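PDB 3BGK: ADP-dependent (S)-NAD(P)H-hydrate dehydratase, which probably catalyses the ADP-dependent dehydration of (6S)-NAD(P)HX, returning this damaged, hydrated form of the nicotinamide cofactor to NADH or NADPH. Local coordinates for residues 77-82 with 102-107; 88-93 with 109-114; 126-131 with 157-162. One frame throughout, in Å; residues are numbered along the deposited sequence.

Contact 1: residues 77-82 with 102-107; sequences AALACV and HSHLPE
With chi1 at -162°, Leu105 carries its CG across from the backbone N, and a chi2 of 72° then spreads its two methyls over helix 71-83, one toward Ala78 and the other toward Leu79. Leu79 answers from the helix side: at chi1 -84° its CG lies beside its own backbone N, and both branches of the fork reach the second segment. Leu105 CD2 sits 3.6 Å from Ala78 CB, one helical turn before Val82. Leu105 CD2 is equally near Val82 CG2, at 3.6 Å, while Leu105 CD1 is 3.8 Å from that CG2 atom, so this one valine methyl rests against both methyls of the leucine. On the other flank Leu79 CD2 comes within 3.8 Å of Leu105 CD1. Leu105 points toward the helix as Leu79 and Val82 point out from it, and the side chains overlap flank to flank.

The arrangement illustrates how, on one side of an alpha/beta three-layer sandwich, a helix packs against the end of the next helix and the turn that follows it. Helix 71-83 precedes strand 88-93 in the chain and helix 98-104 follows it; Leu105, the first residue beyond the second helix to leave helical backbone angles, fills the junction. Across its margin Leu79 crosses His104 at about a right angle and brings CD1 to 4.0 Å from the imidazole ND1, an oblique approach to the ring. The other nitrogen of that ring, NE2, is hydrogen-bonded to His102 O of the third subunit. At the far end Glu107 contributes its aliphatic root, CB lying 4.2 Å from Val82 CG1, while its OE2 is hydrogen-bonded to Thr296 OG1 of the second subunit.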
# COMPACT_ATOMS: atom_id res chain seq x y z
N ALA A 77 1.95 -10.98 11.43
CA ALA A 77 2.53 -12.32 11.53
C ALA A 77 2.88 -12.86 10.14
O ALA A 77 3.95 -13.43 9.94
CB ALA A 77 1.58 -13.25 12.26
N ALA A 78 1.98 -12.65 9.17
CA ALA A 78 2.24 -13.05 7.79
C ALA A 78 3.50 -12.39 7.24
O ALA A 78 4.38 -13.08 6.72
CB ALA A 78 1.05 -12.75 6.91
N LEU A 79 3.58 -11.07 7.37
CA LEU A 79 4.76 -10.30 6.95
C LEU A 79 6.04 -10.86 7.54
O LEU A 79 7.03 -11.02 6.83
CB LEU A 79 4.61 -8.82 7.31
CG LEU A 79 3.82 -7.91 6.35
CD1 LEU A 79 3.62 -6.53 6.97
CD2 LEU A 79 4.51 -7.80 4.99
N ALA A 80 6.03 -11.15 8.84
CA ALA A 80 7.20 -11.70 9.50
C ALA A 80 7.55 -13.09 8.98
O ALA A 80 8.72 -13.41 8.76
CB ALA A 80 7.00 -11.73 11.00
N CYS A 81 6.52 -13.91 8.76
CA CYS A 81 6.71 -15.30 8.36
C CYS A 81 7.33 -15.41 6.97
O CYS A 81 8.23 -16.22 6.76
CB CYS A 81 5.40 -16.07 8.41
SG CYS A 81 5.61 -17.84 8.20
N VAL A 82 6.85 -14.59 6.03
CA VAL A 82 7.36 -14.59 4.66
C VAL A 82 8.79 -14.06 4.66
O VAL A 82 9.68 -14.65 4.04
CB VAL A 82 6.47 -13.76 3.69
CG1 VAL A 82 7.06 -13.75 2.29
CG2 VAL A 82 5.08 -14.33 3.64
N HIS A 102 -3.19 -8.52 1.22
CA HIS A 102 -2.55 -8.53 -0.09
C HIS A 102 -1.96 -7.20 -0.50
O HIS A 102 -1.03 -7.16 -1.32
CB HIS A 102 -3.47 -9.08 -1.17
CG HIS A 102 -3.53 -10.57 -1.18
ND1 HIS A 102 -4.66 -11.27 -1.52
CD2 HIS A 102 -2.59 -11.50 -0.87
CE1 HIS A 102 -4.42 -12.57 -1.43
NE2 HIS A 102 -3.16 -12.73 -1.05
N SER A 103 -2.45 -6.12 0.09
CA SER A 103 -1.83 -4.81 -0.12
C SER A 103 -0.39 -4.87 0.37
O SER A 103 0.50 -4.30 -0.25
CB SER A 103 -2.61 -3.69 0.59
OG SER A 103 -2.47 -3.76 2.00
N HIS A 104 -0.16 -5.58 1.48
CA HIS A 104 1.17 -5.71 2.08
C HIS A 104 1.98 -6.85 1.48
O HIS A 104 3.21 -6.76 1.38
CB HIS A 104 1.06 -5.97 3.58
CG HIS A 104 0.62 -4.78 4.37
ND1 HIS A 104 1.51 -3.82 4.83
CD2 HIS A 104 -0.61 -4.39 4.79
CE1 HIS A 104 0.84 -2.89 5.49
NE2 HIS A 104 -0.44 -3.21 5.48
N LEU A 105 1.27 -7.92 1.11
CA LEU A 105 1.88 -9.24 0.91
C LEU A 105 1.13 -10.11 -0.11
O LEU A 105 0.40 -11.03 0.27
CB LEU A 105 1.97 -9.96 2.26
CG LEU A 105 2.89 -11.15 2.48
CD1 LEU A 105 4.37 -10.73 2.54
CD2 LEU A 105 2.49 -11.83 3.77
N PRO A 106 1.30 -9.82 -1.42
CA PRO A 106 0.72 -10.68 -2.46
C PRO A 106 1.36 -12.07 -2.50
O PRO A 106 0.79 -13.00 -3.08
CB PRO A 106 1.01 -9.91 -3.75
CG PRO A 106 2.12 -9.00 -3.43
CD PRO A 106 2.04 -8.68 -1.99
N GLU A 107 2.53 -12.20 -1.86
CA GLU A 107 3.24 -13.48 -1.74
C GLU A 107 2.48 -14.56 -0.96
O GLU A 107 2.82 -15.74 -1.05
CB GLU A 107 4.60 -13.26 -1.06
CG GLU A 107 5.66 -12.61 -1.94
CD GLU A 107 5.64 -11.09 -1.88
OE1 GLU A 107 4.70 -10.50 -1.31
OE2 GLU A 107 6.59 -10.48 -2.41

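Contact 2: residues 88-93 with 109-114; sequences LVTVAT and MAFDMV
A beta-alpha-beta unit is closed here: strands 88-93 and 109-112, joined through helix 98-104, run parallel as neighbours at one edge of the chain's sheet. Val91 is bonded to this neighbour through both its N and its O, giving its N to Met109 O (2.8 Å) and receiving Phe111 N at its O (3.0 Å). Thr93 N continues the ladder to Phe111 O in an almost straight bond, 178° at the hydrogen, and Thr93 O takes Met113 N just past the second strand. At the opposite end the pairing frays: Met109 N to Val89 O is a weak bond of 3.4 Å, and a water bridges the same two atoms.

On one face, Phe111, with chi1 65°, turns its ring back over strand 88-93, where Ala92 CA makes a CH-pi contact over the ring face and Ala92 CB lies 3.6 Å from CZ. Alongside, Thr90 CG2 approaches the selenium of Met109, a selenomethionine, at 3.8 Å. Helix 116-125 covers this face through Gln122 and Arg118; Val91 and Ala110, on the other, meet Leu101 of helix 98-104, and strand 60-64 flanks strand 88-93 on its remaining side.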
# COMPACT_ATOMS: atom_id res chain seq x y z
N LEU A 88 6.40 -21.35 1.64
CA LEU A 88 5.05 -20.95 1.26
C LEU A 88 4.27 -20.55 2.49
O LEU A 88 4.31 -21.23 3.52
CB LEU A 88 4.33 -22.09 0.53
CG LEU A 88 3.04 -21.74 -0.22
CD1 LEU A 88 3.30 -20.82 -1.43
CD2 LEU A 88 2.30 -23.01 -0.65
N VAL A 89 3.55 -19.44 2.39
CA VAL A 89 2.77 -18.92 3.50
C VAL A 89 1.32 -18.78 3.05
O VAL A 89 1.03 -18.16 2.03
CB VAL A 89 3.33 -17.56 3.98
CG1 VAL A 89 2.44 -16.94 5.08
CG2 VAL A 89 4.76 -17.72 4.47
N THR A 90 0.41 -19.36 3.83
CA THR A 90 -1.02 -19.34 3.54
C THR A 90 -1.75 -18.82 4.77
O THR A 90 -1.43 -19.20 5.89
CB THR A 90 -1.52 -20.74 3.16
OG1 THR A 90 -0.68 -21.30 2.16
CG2 THR A 90 -2.95 -20.69 2.64
N VAL A 91 -2.72 -17.94 4.54
CA VAL A 91 -3.43 -17.28 5.63
C VAL A 91 -4.93 -17.59 5.58
O VAL A 91 -5.59 -17.39 4.55
CB VAL A 91 -3.23 -15.75 5.58
CG1 VAL A 91 -3.76 -15.10 6.86
CG2 VAL A 91 -1.76 -15.39 5.37
N ALA A 92 -5.45 -18.10 6.70
CA ALA A 92 -6.89 -18.26 6.89
C ALA A 92 -7.36 -17.09 7.76
O ALA A 92 -7.04 -17.00 8.95
CB ALA A 92 -7.19 -19.59 7.57
N THR A 93 -8.13 -16.20 7.16
CA THR A 93 -8.44 -14.94 7.82
C THR A 93 -9.86 -14.48 7.49
O THR A 93 -10.60 -15.16 6.76
CB THR A 93 -7.36 -13.86 7.49
OG1 THR A 93 -7.63 -12.66 8.22
CG2 THR A 93 -7.29 -13.54 6.00
N MSE A 109 -1.07 -16.56 -0.06
CA MSE A 109 -2.46 -16.86 -0.39
C MSE A 109 -3.31 -16.63 0.86
O MSE A 109 -2.87 -16.87 1.98
CB MSE A 109 -2.61 -18.29 -0.91
CG MSE A 109 -3.99 -18.61 -1.48
SE MSE A 109 -5.18 -19.39 -0.13
CE MSE A 109 -4.89 -21.27 -0.58
N ALA A 110 -4.53 -16.13 0.65
CA ALA A 110 -5.44 -15.86 1.75
C ALA A 110 -6.85 -16.27 1.37
O ALA A 110 -7.28 -16.06 0.24
CB ALA A 110 -5.40 -14.39 2.12
N PHE A 111 -7.56 -16.84 2.33
CA PHE A 111 -8.96 -17.23 2.11
C PHE A 111 -9.80 -16.97 3.36
O PHE A 111 -9.27 -16.71 4.44
CB PHE A 111 -9.08 -18.69 1.65
CG PHE A 111 -8.63 -19.70 2.67
CD1 PHE A 111 -9.55 -20.41 3.42
CD2 PHE A 111 -7.27 -19.95 2.88
CE1 PHE A 111 -9.14 -21.34 4.37
CE2 PHE A 111 -6.86 -20.88 3.83
CZ PHE A 111 -7.79 -21.57 4.57
N ASP A 112 -11.11 -17.05 3.19
CA ASP A 112 -12.08 -16.88 4.26
C ASP A 112 -12.00 -18.10 5.18
O ASP A 112 -12.22 -19.24 4.75
CB ASP A 112 -13.47 -16.76 3.65
CG ASP A 112 -14.50 -16.20 4.62
OD1 ASP A 112 -14.30 -16.28 5.86
OD2 ASP A 112 -15.54 -15.70 4.13
N MSE A 113 -11.70 -17.85 6.45
CA MSE A 113 -11.59 -18.94 7.42
C MSE A 113 -12.91 -19.68 7.68
O MSE A 113 -12.88 -20.79 8.21
CB MSE A 113 -10.94 -18.46 8.72
CG MSE A 113 -11.66 -17.31 9.42
SE MSE A 113 -10.79 -16.77 11.09
CE MSE A 113 -10.65 -18.48 11.95
N VAL A 114 -14.04 -19.09 7.29
CA VAL A 114 -15.36 -19.75 7.43
C VAL A 114 -15.53 -20.89 6.43
O VAL A 114 -16.41 -21.74 6.59
CB VAL A 114 -16.59 -18.78 7.30
CG1 VAL A 114 -16.40 -17.53 8.15
CG2 VAL A 114 -16.86 -18.43 5.85
O HOH W 1 0.53 -18.87 -1.04

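Contact 3: residues 126-131 with 157-162; sequences ADVVLM and TLIIDG
Met131, Ile159 and Thr157 lose the most surface where strands 128-131 and 157-161 pair in parallel, the two ends of a beta-alpha-beta unit whose connecting helix is 139-151. Ile159 is gripped through its backbone twice, its N bonding to Val129 O at 2.9 Å and its O accepting Met131 N at the same length. Its side chain divides between neighbours on the opposing strand. A chi1 of -47° sets CG1 beside the backbone N, which lets CD1 reach Val128 CG1 at 3.9 Å, while CG2 meets Leu130 CD1 at 3.8 Å. Thr157 starts the ladder with its N on Asp127 O and its O on Val129 N, and its CB lies alongside Val128 CG2. On this face Val128 packs on Val261, and Leu130 and Ile159 on Ala258, of helix 249-263.

Met131, a selenomethionine, packs from the other face against Phe145 and Val148 of helix 139-151, bending at its last torsion so that CE only loosely approaches Leu158 CD1. Met131 O accepts Asp161 N at 2.9 Å, and Asp161 OD1 takes a hydrogen bond from Thr184 OG1 and a salt bridge from NZ of Lys222, a residue predicted to bind AMP.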
# COMPACT_ATOMS: atom_id res chain seq x y z
N ALA A 126 -0.15 -28.01 5.00
CA ALA A 126 0.80 -27.25 5.82
C ALA A 126 1.75 -28.15 6.63
O ALA A 126 1.36 -29.23 7.06
CB ALA A 126 0.05 -26.31 6.75
N ASP A 127 2.98 -27.67 6.82
CA ASP A 127 3.94 -28.30 7.74
C ASP A 127 3.85 -27.68 9.13
O ASP A 127 4.06 -28.35 10.14
CB ASP A 127 5.37 -28.15 7.23
CG ASP A 127 5.56 -28.71 5.84
OD1 ASP A 127 5.26 -29.91 5.62
OD2 ASP A 127 6.04 -27.96 4.96
N VAL A 128 3.55 -26.38 9.17
CA VAL A 128 3.46 -25.61 10.40
C VAL A 128 2.14 -24.85 10.41
O VAL A 128 1.78 -24.21 9.42
CB VAL A 128 4.65 -24.62 10.52
CG1 VAL A 128 4.42 -23.61 11.66
CG2 VAL A 128 5.96 -25.37 10.72
N VAL A 129 1.40 -24.95 11.51
CA VAL A 129 0.15 -24.21 11.65
C VAL A 129 0.25 -23.22 12.80
O VAL A 129 0.41 -23.60 13.97
CB VAL A 129 -1.08 -25.15 11.81
CG1 VAL A 129 -2.37 -24.35 12.06
CG2 VAL A 129 -1.24 -26.04 10.58
N LEU A 130 0.19 -21.93 12.46
CA LEU A 130 0.20 -20.88 13.46
C LEU A 130 -1.21 -20.35 13.64
O LEU A 130 -1.74 -19.62 12.80
CB LEU A 130 1.18 -19.75 13.09
CG LEU A 130 1.10 -18.41 13.84
CD1 LEU A 130 1.14 -18.56 15.37
CD2 LEU A 130 2.20 -17.47 13.37
N MSE A 131 -1.82 -20.71 14.76
CA MSE A 131 -3.17 -20.27 15.05
C MSE A 131 -3.16 -19.33 16.24
O MSE A 131 -2.52 -19.60 17.24
CB MSE A 131 -4.04 -21.48 15.30
CG MSE A 131 -5.51 -21.18 15.51
SE MSE A 131 -6.48 -22.80 16.00
CE MSE A 131 -5.25 -23.53 17.33
N THR A 157 3.99 -29.09 13.13
CA THR A 157 4.28 -28.19 14.25
C THR A 157 3.11 -27.23 14.46
O THR A 157 2.63 -26.59 13.51
CB THR A 157 5.59 -27.41 14.04
OG1 THR A 157 6.63 -28.33 13.71
CG2 THR A 157 5.98 -26.63 15.29
N LEU A 158 2.64 -27.13 15.69
CA LEU A 158 1.49 -26.29 16.01
C LEU A 158 1.89 -25.19 16.97
O LEU A 158 2.36 -25.47 18.09
CB LEU A 158 0.34 -27.13 16.58
CG LEU A 158 -0.93 -26.40 17.04
CD1 LEU A 158 -1.70 -25.79 15.87
CD2 LEU A 158 -1.83 -27.35 17.84
N ILE A 159 1.71 -23.95 16.53
CA ILE A 159 1.96 -22.78 17.36
C ILE A 159 0.63 -22.18 17.77
O ILE A 159 -0.22 -21.84 16.93
CB ILE A 159 2.85 -21.72 16.66
CG1 ILE A 159 4.07 -22.39 16.01
CG2 ILE A 159 3.29 -20.66 17.65
CD1 ILE A 159 4.70 -21.56 14.91
N ILE A 160 0.44 -22.06 19.08
CA ILE A 160 -0.78 -21.53 19.66
C ILE A 160 -0.45 -20.18 20.28
O ILE A 160 0.34 -20.08 21.22
CB ILE A 160 -1.37 -22.51 20.70
CG1 ILE A 160 -1.61 -23.89 20.07
CG2 ILE A 160 -2.66 -21.95 21.29
CD1 ILE A 160 -1.79 -25.02 21.07
N ASP A 161 -1.06 -19.14 19.72
CA ASP A 161 -0.67 -17.77 20.04
C ASP A 161 -1.85 -16.98 20.56
O ASP A 161 -3.00 -17.33 20.29
CB ASP A 161 -0.11 -17.09 18.79
CG ASP A 161 0.43 -15.70 19.07
OD1 ASP A 161 1.53 -15.59 19.64
OD2 ASP A 161 -0.26 -14.72 18.72
N GLY A 162 -1.57 -15.93 21.32
CA GLY A 162 -2.58 -14.98 21.75
C GLY A 162 -3.84 -15.63 22.27
O GLY A 162 -3.77 -16.52 23.11

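Overall arrangement
The three contacts sample one half of a single sheet and one of its helical layers. Strand 60-64 lies between the strand pairs of contacts 2 and 3, whose centres are 13 Å apart and whose nearest atoms remain about 7 Å apart. Contact 1 rests on contact 2: Val82 CG2 touches Val89 CG2 at 3.5 Å, and both contacts also meet the second subunit. Contact 3, nearest the centre of the chain, touches no other subunit. It also comes closest to the predicted site, the side chain of Asp161 being about 3 Å from that of Lys222, probably an AMP ligand, and about 4 Å from that of Asp251, a probable (6S)-NADPHX-binding residue, whereas the Leu79 side chain in contact 1 is about 9 Å from that of Asp251.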